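Local coordinates for uncharacterized protein (Treponema denticola ATCC 35404, PDB 6R9N) that senses iron(II) and oxygen for bacterial chemotaxis, using a di-iron centre that stabilises an iron-peroxy species, at residues 17-22 with 158-163; 37-42 with 66-71; 103-108 with 148-153. All coordinates share one frame; numbering follows the deposited sequence.

Contact 1 (17-22 with 158-163); sequences HKFIWL and ERSRIL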
loop_
_atom_site.group_PDB
_atom_site.type_symbol
_atom_site.label_atom_id
_atom_site.label_comp_id
_atom_site.label_asym_id
_atom_site.label_seq_id
_atom_site.Cartn_x
_atom_site.Cartn_y
_atom_site.Cartn_z
ATOM N N HIS A 17 29.559 -11.442 9.768
ATOM C CA HIS A 17 28.226 -10.867 9.630
ATOM C C HIS A 17 28.308 -9.353 9.774
ATOM O O HIS A 17 28.920 -8.859 10.719
ATOM C CB HIS A 17 27.283 -11.459 10.691
ATOM C CG HIS A 17 25.873 -10.960 10.612
ATOM N ND1 HIS A 17 24.903 -11.592 9.864
ATOM C CD2 HIS A 17 25.253 -9.920 11.227
ATOM C CE1 HIS A 17 23.752 -10.954 10.005
ATOM N NE2 HIS A 17 23.934 -9.942 10.832
ATOM N N LYS A 18 27.694 -8.624 8.842
ATOM C CA LYS A 18 27.575 -7.175 8.936
ATOM C C LYS A 18 26.138 -6.753 8.680
ATOM O O LYS A 18 25.435 -7.352 7.860
ATOM C CB LYS A 18 28.465 -6.445 7.922
ATOM C CG LYS A 18 29.963 -6.536 8.153
ATOM C CD LYS A 18 30.684 -5.655 7.146
ATOM C CE LYS A 18 32.187 -5.947 7.097
ATOM N NZ LYS A 18 32.729 -5.730 5.727
ATOM N N PHE A 19 25.729 -5.686 9.363
ATOM C CA PHE A 19 24.472 -4.989 9.112
ATOM C C PHE A 19 24.832 -3.552 8.742
ATOM O O PHE A 19 25.498 -2.864 9.522
ATOM C CB PHE A 19 23.555 -5.037 10.346
ATOM C CG PHE A 19 22.115 -4.668 10.072
ATOM C CD1 PHE A 19 21.777 -3.431 9.544
ATOM C CD2 PHE A 19 21.089 -5.562 10.366
ATOM C CE1 PHE A 19 20.447 -3.102 9.295
ATOM C CE2 PHE A 19 19.768 -5.243 10.135
ATOM C CZ PHE A 19 19.438 -4.019 9.604
ATOM N N ILE A 20 24.387 -3.108 7.561
ATOM C CA ILE A 20 24.847 -1.879 6.924
ATOM C C ILE A 20 23.644 -1.019 6.538
ATOM O O ILE A 20 22.706 -1.504 5.890
ATOM C CB ILE A 20 25.691 -2.171 5.667
ATOM C CG1 ILE A 20 26.922 -3.017 6.009
ATOM C CG2 ILE A 20 26.066 -0.857 4.932
ATOM C CD1 ILE A 20 27.359 -3.916 4.869
ATOM N N TRP A 21 23.707 0.267 6.875
ATOM C CA TRP A 21 22.797 1.271 6.338
ATOM C C TRP A 21 23.339 1.820 5.014
ATOM O O TRP A 21 24.479 2.303 4.955
ATOM C CB TRP A 21 22.599 2.396 7.352
ATOM C CG TRP A 21 21.890 3.563 6.778
ATOM C CD1 TRP A 21 20.837 3.540 5.909
ATOM C CD2 TRP A 21 22.192 4.946 7.009
ATOM N NE1 TRP A 21 20.457 4.827 5.594
ATOM C CE2 TRP A 21 21.273 5.706 6.257
ATOM C CE3 TRP A 21 23.143 5.614 7.787
ATOM C CZ2 TRP A 21 21.281 7.105 6.257
ATOM C CZ3 TRP A 21 23.144 7.002 7.792
ATOM C CH2 TRP A 21 22.222 7.730 7.027
ATOM N N LEU A 22 22.516 1.725 3.966
ATOM C CA LEU A 22 22.808 2.082 2.570
ATOM C C LEU A 22 23.788 1.104 1.943
ATOM O O LEU A 22 23.372 0.113 1.338
ATOM C CB LEU A 22 23.327 3.525 2.443
ATOM C CG LEU A 22 22.309 4.547 2.934
ATOM C CD1 LEU A 22 22.744 5.961 2.614
ATOM C CD2 LEU A 22 20.900 4.262 2.370
ATOM N N GLU A 158 18.963 -11.514 14.149
ATOM C CA GLU A 158 19.227 -12.006 15.499
ATOM C C GLU A 158 20.656 -11.705 15.943
ATOM O O GLU A 158 20.882 -11.299 17.087
ATOM C CB GLU A 158 18.957 -13.511 15.576
ATOM C CG GLU A 158 17.475 -13.839 15.692
ATOM C CD GLU A 158 17.194 -15.328 15.744
ATOM O OE1 GLU A 158 16.042 -15.693 16.023
ATOM O OE2 GLU A 158 18.112 -16.142 15.500
ATOM N N ARG A 159 21.626 -11.834 15.034
ATOM C CA ARG A 159 23.030 -11.715 15.432
ATOM C C ARG A 159 23.389 -10.289 15.856
ATOM O O ARG A 159 24.123 -10.093 16.831
ATOM C CB ARG A 159 23.927 -12.204 14.291
ATOM C CG ARG A 159 25.386 -11.735 14.374
ATOM C CD ARG A 159 26.235 -12.690 15.172
ATOM N NE ARG A 159 26.174 -14.032 14.615
ATOM C CZ ARG A 159 27.192 -14.675 14.053
ATOM N NH1 ARG A 159 26.996 -15.900 13.582
ATOM N NH2 ARG A 159 28.398 -14.112 13.973
ATOM N N SER A 160 22.918 -9.285 15.121
ATOM C CA SER A 160 23.159 -7.898 15.507
ATOM C C SER A 160 22.161 -7.397 16.546
ATOM O O SER A 160 22.401 -6.357 17.169
ATOM C CB SER A 160 23.119 -6.995 14.271
ATOM O OG SER A 160 21.840 -7.085 13.648
ATOM N N ARG A 161 21.023 -8.073 16.703
ATOM C CA ARG A 161 19.895 -7.553 17.486
ATOM C C ARG A 161 19.371 -6.221 16.940
ATOM O O ARG A 161 18.901 -5.364 17.690
ATOM C CB ARG A 161 20.254 -7.445 18.966
ATOM C CG ARG A 161 20.508 -8.826 19.563
ATOM C CD ARG A 161 21.011 -8.759 20.965
ATOM N NE ARG A 161 20.002 -8.242 21.865
ATOM C CZ ARG A 161 20.242 -7.952 23.137
ATOM N NH1 ARG A 161 19.268 -7.481 23.906
ATOM N NH2 ARG A 161 21.459 -8.142 23.639
ATOM N N ILE A 162 19.408 -6.060 15.617
ATOM C CA ILE A 162 18.805 -4.904 14.952
ATOM C C ILE A 162 17.480 -5.348 14.341
ATOM O O ILE A 162 17.418 -6.379 13.658
ATOM C CB ILE A 162 19.732 -4.313 13.873
ATOM C CG1 ILE A 162 21.049 -3.812 14.490
ATOM C CG2 ILE A 162 19.018 -3.178 13.120
ATOM C CD1 ILE A 162 22.121 -3.472 13.466
ATOM N N LEU A 163 16.415 -4.600 14.624
ATOM C CA LEU A 163 15.118 -4.798 14.001
ATOM C C LEU A 163 14.942 -3.762 12.896
ATOM O O LEU A 163 14.853 -2.556 13.173
ATOM C CB LEU A 163 13.998 -4.668 15.034
ATOM C CG LEU A 163 12.573 -4.692 14.474
ATOM C CD1 LEU A 163 12.251 -6.058 13.879
ATOM C CD2 LEU A 163 11.553 -4.324 15.542
#

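Contact 2 (37-42 with 66-71); sequences QYLIVD and RFISVD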
loop_
_atom_site.group_PDB
_atom_site.type_symbol
_atom_site.label_atom_id
_atom_site.label_comp_id
_atom_site.label_asym_id
_atom_site.label_seq_id
_atom_site.Cartn_x
_atom_site.Cartn_y
_atom_site.Cartn_z
ATOM N N GLN A 37 17.658 2.436 3.052
ATOM C CA GLN A 37 17.917 1.103 2.517
ATOM C C GLN A 37 18.965 0.410 3.368
ATOM O O GLN A 37 19.919 1.044 3.826
ATOM C CB GLN A 37 18.421 1.155 1.070
ATOM C CG GLN A 37 17.382 1.518 0.046
ATOM C CD GLN A 37 17.100 2.999 0.070
ATOM O OE1 GLN A 37 15.943 3.428 0.159
ATOM N NE2 GLN A 37 18.163 3.798 0.028
ATOM N N TYR A 38 18.800 -0.894 3.567
ATOM C CA TYR A 38 19.714 -1.637 4.419
ATOM C C TYR A 38 20.253 -2.869 3.707
ATOM O O TYR A 38 19.639 -3.401 2.779
ATOM C CB TYR A 38 19.044 -2.027 5.732
ATOM C CG TYR A 38 18.574 -0.831 6.532
ATOM C CD1 TYR A 38 19.430 -0.170 7.421
ATOM C CD2 TYR A 38 17.269 -0.358 6.398
ATOM C CE1 TYR A 38 18.989 0.921 8.157
ATOM C CE2 TYR A 38 16.821 0.727 7.129
ATOM C CZ TYR A 38 17.672 1.358 8.003
ATOM O OH TYR A 38 17.189 2.428 8.715
ATOM N N LEU A 39 21.446 -3.283 4.128
ATOM C CA LEU A 39 22.110 -4.455 3.580
ATOM C C LEU A 39 22.647 -5.277 4.739
ATOM O O LEU A 39 23.248 -4.727 5.670
ATOM C CB LEU A 39 23.243 -4.066 2.626
ATOM C CG LEU A 39 24.134 -5.184 2.073
ATOM C CD1 LEU A 39 23.369 -6.026 1.067
ATOM C CD2 LEU A 39 25.395 -4.596 1.416
ATOM N N ILE A 40 22.382 -6.576 4.705
ATOM C CA ILE A 40 23.022 -7.544 5.583
ATOM C C ILE A 40 23.978 -8.372 4.742
ATOM O O ILE A 40 23.614 -8.829 3.653
ATOM C CB ILE A 40 21.991 -8.423 6.300
ATOM C CG1 ILE A 40 21.167 -7.559 7.254
ATOM C CG2 ILE A 40 22.680 -9.562 7.038
ATOM C CD1 ILE A 40 19.825 -8.150 7.612
ATOM N N VAL A 41 25.215 -8.517 5.217
ATOM C CA VAL A 41 26.222 -9.362 4.589
ATOM C C VAL A 41 26.571 -10.452 5.587
ATOM O O VAL A 41 26.787 -10.165 6.769
ATOM C CB VAL A 41 27.474 -8.551 4.189
ATOM C CG1 VAL A 41 28.574 -9.464 3.638
ATOM C CG2 VAL A 41 27.117 -7.470 3.180
ATOM N N ASP A 42 26.601 -11.697 5.121
ATOM C CA ASP A 42 26.799 -12.852 5.996
ATOM C C ASP A 42 27.628 -13.865 5.219
ATOM O O ASP A 42 27.173 -14.383 4.191
ATOM C CB ASP A 42 25.461 -13.450 6.449
ATOM C CG ASP A 42 25.603 -14.365 7.649
ATOM O OD1 ASP A 42 25.921 -15.562 7.459
ATOM O OD2 ASP A 42 25.394 -13.900 8.789
ATOM N N ARG A 66 30.809 -1.585 -2.301
ATOM C CA ARG A 66 31.910 -1.432 -1.358
ATOM C C ARG A 66 32.008 -2.600 -0.387
ATOM O O ARG A 66 33.012 -2.707 0.332
ATOM C CB ARG A 66 31.775 -0.131 -0.570
ATOM C CG ARG A 66 31.301 1.044 -1.406
ATOM C CD ARG A 66 31.537 2.363 -0.703
ATOM N NE ARG A 66 31.089 3.492 -1.524
ATOM C CZ ARG A 66 31.773 4.020 -2.540
ATOM N NH1 ARG A 66 31.265 5.042 -3.219
ATOM N NH2 ARG A 66 32.963 3.535 -2.877
ATOM N N PHE A 67 30.996 -3.462 -0.338
ATOM C CA PHE A 67 30.946 -4.556 0.619
ATOM C C PHE A 67 30.808 -5.923 -0.010
ATOM O O PHE A 67 31.297 -6.896 0.568
ATOM C CB PHE A 67 29.768 -4.367 1.584
ATOM C CG PHE A 67 29.818 -3.081 2.347
ATOM C CD1 PHE A 67 30.615 -2.967 3.478
ATOM C CD2 PHE A 67 29.086 -1.981 1.927
ATOM C CE1 PHE A 67 30.661 -1.784 4.194
ATOM C CE2 PHE A 67 29.138 -0.781 2.633
ATOM C CZ PHE A 67 29.917 -0.686 3.766
ATOM N N ILE A 68 30.160 -6.031 -1.167
ATOM C CA ILE A 68 29.803 -7.333 -1.704
ATOM C C ILE A 68 29.472 -7.172 -3.178
ATOM O O ILE A 68 28.990 -6.126 -3.610
ATOM C CB ILE A 68 28.616 -7.921 -0.900
ATOM C CG1 ILE A 68 28.649 -9.438 -0.894
ATOM C CG2 ILE A 68 27.272 -7.411 -1.418
ATOM C CD1 ILE A 68 27.583 -10.002 0.012
ATOM N N SER A 69 29.729 -8.215 -3.950
ATOM C CA SER A 69 29.304 -8.212 -5.341
ATOM C C SER A 69 27.788 -8.347 -5.426
ATOM O O SER A 69 27.173 -9.149 -4.712
ATOM C CB SER A 69 29.983 -9.352 -6.104
ATOM O OG SER A 69 31.402 -9.203 -6.088
ATOM N N VAL A 70 27.186 -7.548 -6.306
ATOM C CA VAL A 70 25.733 -7.538 -6.402
ATOM C C VAL A 70 25.235 -8.903 -6.850
ATOM O O VAL A 70 24.089 -9.285 -6.569
ATOM C CB VAL A 70 25.282 -6.409 -7.354
ATOM C CG1 VAL A 70 25.317 -6.873 -8.801
ATOM C CG2 VAL A 70 23.896 -5.927 -6.986
ATOM N N ASP A 71 26.090 -9.651 -7.546
ATOM C CA ASP A 71 25.974 -11.075 -7.821
ATOM C C ASP A 71 25.489 -11.889 -6.630
ATOM O O ASP A 71 24.733 -12.849 -6.791
ATOM C CB ASP A 71 27.349 -11.612 -8.251
ATOM C CG ASP A 71 27.410 -11.958 -9.709
ATOM O OD1 ASP A 71 26.337 -12.030 -10.339
ATOM O OD2 ASP A 71 28.533 -12.170 -10.226
#

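Contact 3 (103-108 with 148-153); sequences SSLWVR and HSPGQF. With FE (Fe (III) ion), chain D.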
loop_
_atom_site.group_PDB
_atom_site.type_symbol
_atom_site.label_atom_id
_atom_site.label_comp_id
_atom_site.label_asym_id
_atom_site.label_seq_id
_atom_site.Cartn_x
_atom_site.Cartn_y
_atom_site.Cartn_z
ATOM N N SER A 103 4.975 -10.466 2.151
ATOM C CA SER A 103 3.734 -11.055 2.635
ATOM C C SER A 103 2.980 -11.775 1.530
ATOM O O SER A 103 2.868 -11.282 0.405
ATOM C CB SER A 103 2.833 -9.974 3.226
ATOM O OG SER A 103 1.604 -10.563 3.619
ATOM N N SER A 104 2.444 -12.949 1.866
ATOM C CA SER A 104 1.572 -13.654 0.930
ATOM C C SER A 104 0.375 -12.803 0.494
ATOM O O SER A 104 -0.201 -13.074 -0.558
ATOM C CB SER A 104 1.104 -14.975 1.539
ATOM O OG SER A 104 0.227 -14.746 2.620
ATOM N N LEU A 105 0.020 -11.753 1.246
ATOM C CA LEU A 105 -1.069 -10.868 0.818
ATOM C C LEU A 105 -0.782 -10.203 -0.520
ATOM O O LEU A 105 -1.722 -9.822 -1.229
ATOM C CB LEU A 105 -1.336 -9.777 1.861
ATOM C CG LEU A 105 -2.358 -10.022 2.961
ATOM C CD1 LEU A 105 -1.880 -11.140 3.844
ATOM C CD2 LEU A 105 -2.607 -8.750 3.779
ATOM N N TRP A 106 0.494 -10.026 -0.874
ATOM C CA TRP A 106 0.864 -9.206 -2.023
ATOM C C TRP A 106 1.455 -9.984 -3.188
ATOM O O TRP A 106 1.534 -9.437 -4.296
ATOM C CB TRP A 106 1.878 -8.126 -1.592
ATOM C CG TRP A 106 1.403 -7.335 -0.410
ATOM C CD1 TRP A 106 2.022 -7.203 0.808
ATOM C CD2 TRP A 106 0.183 -6.602 -0.319
ATOM N NE1 TRP A 106 1.256 -6.420 1.647
ATOM C CE2 TRP A 106 0.125 -6.037 0.976
ATOM C CE3 TRP A 106 -0.876 -6.363 -1.207
ATOM C CZ2 TRP A 106 -0.950 -5.249 1.398
ATOM C CZ3 TRP A 106 -1.935 -5.593 -0.779
ATOM C CH2 TRP A 106 -1.969 -5.050 0.513
ATOM N N VAL A 107 1.880 -11.230 -2.965
ATOM C CA VAL A 107 2.521 -12.003 -4.026
ATOM C C VAL A 107 1.648 -12.069 -5.271
ATOM O O VAL A 107 2.126 -11.870 -6.401
ATOM C CB VAL A 107 2.879 -13.410 -3.526
ATOM C CG1 VAL A 107 3.297 -14.266 -4.689
ATOM C CG2 VAL A 107 3.988 -13.340 -2.517
ATOM N N ARG A 108 0.341 -12.271 -5.082
ATOM C CA ARG A 108 -0.470 -12.494 -6.274
ATOM C C ARG A 108 -0.768 -11.220 -7.019
ATOM O O ARG A 108 -1.752 -11.245 -7.787
ATOM C CB ARG A 108 -1.761 -13.206 -5.877
ATOM C CG ARG A 108 -1.784 -14.706 -6.169
ATOM C CD ARG A 108 -2.998 -15.360 -5.548
ATOM N NE ARG A 108 -4.038 -15.593 -6.544
ATOM N NH1 ARG A 108 -5.722 -14.855 -5.185
ATOM N NH2 ARG A 108 -6.204 -15.578 -7.299
ATOM N N HIS A 148 1.341 0.374 8.502
ATOM C CA HIS A 148 -0.071 0.532 8.128
ATOM C C HIS A 148 -0.636 -0.608 7.284
ATOM O O HIS A 148 -1.848 -0.860 7.290
ATOM C CB HIS A 148 -0.238 1.816 7.317
ATOM C CG HIS A 148 0.641 1.868 6.101
ATOM N ND1 HIS A 148 0.228 1.445 4.856
ATOM C CD2 HIS A 148 1.925 2.266 5.953
ATOM C CE1 HIS A 148 1.208 1.608 3.989
ATOM N NE2 HIS A 148 2.255 2.098 4.632
ATOM N N SER A 149 0.229 -1.291 6.547
ATOM C CA SER A 149 -0.298 -2.192 5.516
ATOM C C SER A 149 -0.827 -3.480 6.148
ATOM O O SER A 149 -0.239 -3.979 7.119
ATOM C CB SER A 149 0.806 -2.534 4.501
ATOM O OG SER A 149 0.486 -3.686 3.737
ATOM N N PRO A 150 -1.912 -4.050 5.596
ATOM C CA PRO A 150 -2.475 -5.281 6.178
ATOM C C PRO A 150 -1.536 -6.474 6.107
ATOM O O PRO A 150 -1.722 -7.428 6.873
ATOM C CB PRO A 150 -3.745 -5.536 5.347
ATOM C CG PRO A 150 -3.544 -4.779 4.071
ATOM C CD PRO A 150 -2.673 -3.587 4.417
ATOM N N GLY A 151 -0.574 -6.472 5.182
ATOM C CA GLY A 151 0.485 -7.469 5.138
ATOM C C GLY A 151 1.855 -6.808 5.161
ATOM O O GLY A 151 2.395 -6.447 4.111
ATOM N N GLN A 152 2.414 -6.612 6.355
ATOM C CA GLN A 152 3.714 -5.982 6.536
ATOM C C GLN A 152 4.529 -6.801 7.521
ATOM O O GLN A 152 3.985 -7.270 8.527
ATOM C CB GLN A 152 3.599 -4.530 7.069
ATOM C CG GLN A 152 4.979 -3.881 7.383
ATOM C CD GLN A 152 4.921 -2.432 7.935
ATOM O OE1 GLN A 152 5.581 -1.524 7.406
ATOM N NE2 GLN A 152 4.187 -2.232 9.020
ATOM N N PHE A 153 5.837 -6.938 7.251
ATOM C CA PHE A 153 6.759 -7.550 8.198
ATOM C C PHE A 153 7.966 -6.654 8.433
ATOM O O PHE A 153 8.422 -5.929 7.542
ATOM C CB PHE A 153 7.244 -8.945 7.722
ATOM C CG PHE A 153 6.159 -9.959 7.670
ATOM C CD1 PHE A 153 5.874 -10.744 8.780
ATOM C CD2 PHE A 153 5.387 -10.110 6.526
ATOM C CE1 PHE A 153 4.855 -11.675 8.744
ATOM C CE2 PHE A 153 4.354 -11.036 6.489
ATOM C CZ PHE A 153 4.087 -11.811 7.598
HETATM FE FE FE D . 4.178 2.377 3.615
#

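Contact 1 (17-22 with 158-163)
Two hydrogen bonds grip Ser160 OG. Ile162 N donates to Ser160 OG at 3.3 Å, closing an ST turn, and Asp157 OD2 is the second partner. The hydroxyl reaches both because chi1 (60°) sets OG in the crowded position between backbone N and carbonyl carbon. Asp157 OD2 also bonds His17 NE2, while Asp42 OD2 takes His17 ND1, so the imidazole is held at both nitrogens, which fixes the turn of the ring. One face of this ring carries the aliphatic part of Arg159: CB makes a CH-pi contact 4.2 Å from the His17 ring centroid, and CG touches His17 CD2 at 3.6 Å. The two side chains slide past each other in opposite directions, Arg159 bending at chi2 and chi3 so that NE bonds Ser137 OG and NH2 forms a salt bridge with Asp14. Further in, Phe19 and Ile162 meet tip to tip. Ile162 lies over a face of the Phe19 ring, CD1 at 3.6 Å from Phe19 CG and CG2 at 3.6 Å from Phe19 CZ. A G1 beta bulge at Arg161 and Ile162 shapes the hairpin of 153-157 and 162-164, here packed against strand 17-21 as in the two-sheet sandwich of metallo-beta-lactamase folds.

Contact 2 (37-42 with 66-71)
Apolar contact alone joins strand 38-42 to the loop 66-71; no hydrogen bond crosses between them. The closest touch is tip to tip, between Val41 and Ile68, whose CA atoms stand 7.5 Å apart. Ile68 is stretched toward the strand, CG1 anti to its backbone N though twisted from the ideal (chi1 -151°), and ends in a methyl laid against the fork of the valine: Ile68 CD1 is 3.8 Å from Val41 CG1. The other branch is a little farther, with Val41 CG2 4.1 Å from Ile68 CD1. Looser touches flank this pair. Leu39 reaches in with CD2, which meets Ile68 CG2, the branch in the crowded position, at 4.4 Å. The same Leu39 CD2 lies 4.4 Å from Phe67 CB, and Val41 CG2 is also 4.4 Å from Phe67 CB. Phe67 thus takes part through its beta carbon; chi1 of -58° turns the ring away from the strand segment, and the side chain packs on Ile20 of strand 17-21.

The loop belongs to a beta-alpha-beta crossover, strand 45-49 to helix 57-65 to strand 73-77, whose two strands are parallel neighbours in the seven-stranded sheet. Leaving the helix, it lies across the sheet face that Leu39 and Val41 present; Leu39 also touches Ile64 of helix 57-65.

Hydrogen bonds and ring contacts of the strand serve other neighbours. Its backbone pairs Leu39 with Ile20 and Val41 with Lys18 on one flank, Tyr38 with Leu49 and Ile40 with Val47 on the other. Alternation along the strand gives Tyr38, Ile40 and Asp42 to the other face: the Tyr38 ring meets Phe164 of the second sheet and its OH bonds Pro223 O, while Asp42 OD1 bonds Ser135 N.

Contact 3 (103-108 with 148-153)
Packing is tightest where the Trp106 indole and the Leu105 side chain close on the turn Ser149-Pro150-Gly151. Trp106 NE1 donates to Gly151 O at 2.7 Å, with an N-H...O angle of 151°. The carbonyl oxygen lies 7° out of the indole plane and is met on a lone pair in its own plane, so the bond fixes the ring's rotation. Along the same edge Ser149 OG sits 3.2 Å from Trp106 CZ2. That hydroxyl has its main partner in Gln81 OE1 and accepts only a weak bond from Gly151 N. Pro150 crosses the indole at about a right angle, its CG 3.8 Å from Trp106 CZ2. Leu105 presses CD2 to 3.4 Å from Gly151 N, and Ser103 OG approaches Gly151 CA at 3.6 Å, a closeness that the missing side chain of the glycine permits.

Ser103 is the N-cap of the short helix 104-107, its OG accepting from Leu105 N at 3.1 Å. The opposing loop supplies one ligand to the di-iron site of the metallo-beta-lactamase fold: His148 NE2 binds iron at 2.2 Å, alongside His80, Asp82 and Asp167, and the peroxide touches His148.

The packing loosens toward strand 153-157, where, between the two segments, the edge of the Phe153 ring meets Ser103 CB; the ring also packs on His145 and Ile124. On the helix side Ser104 and Val107 turn to Pro123, and Arg108 reaches exposed surface. The second subunit packs on another side: Trp106 meets the ring of His148 of that subunit and packs on its Asp82, with another bound peroxide, evidently that of the second subunit's site, about 4 Å from the nearest atoms of the indole. Pro150 O bonds Arg198 of the second subunit, and Leu105 O its Tyr199.

How the contacts relate
From the N terminus, strand 17-21 opens the long loop that contact 1 closes only when the chain returns at 158-163; the other two contacts lie within it. Contact 2 opens next at 37-42 and closes at 66-71, a short loop holding strand 45-49 and helix 57-65. Contact 3 follows in series, from 103-108 to 148-153, without crossing it. Contacts 1 and 2 have centres about 11 Å apart and share a sheet, since strands 17-21 and 38-42 are neighbours in it. Contact 3 sits across the chain's centre. Contact 1 joins the two sheets; contact 3 ties the helix after strand 99-103 to the metal-site loop before strand 153-157; contact 2 ties a crossover loop to the first sheet.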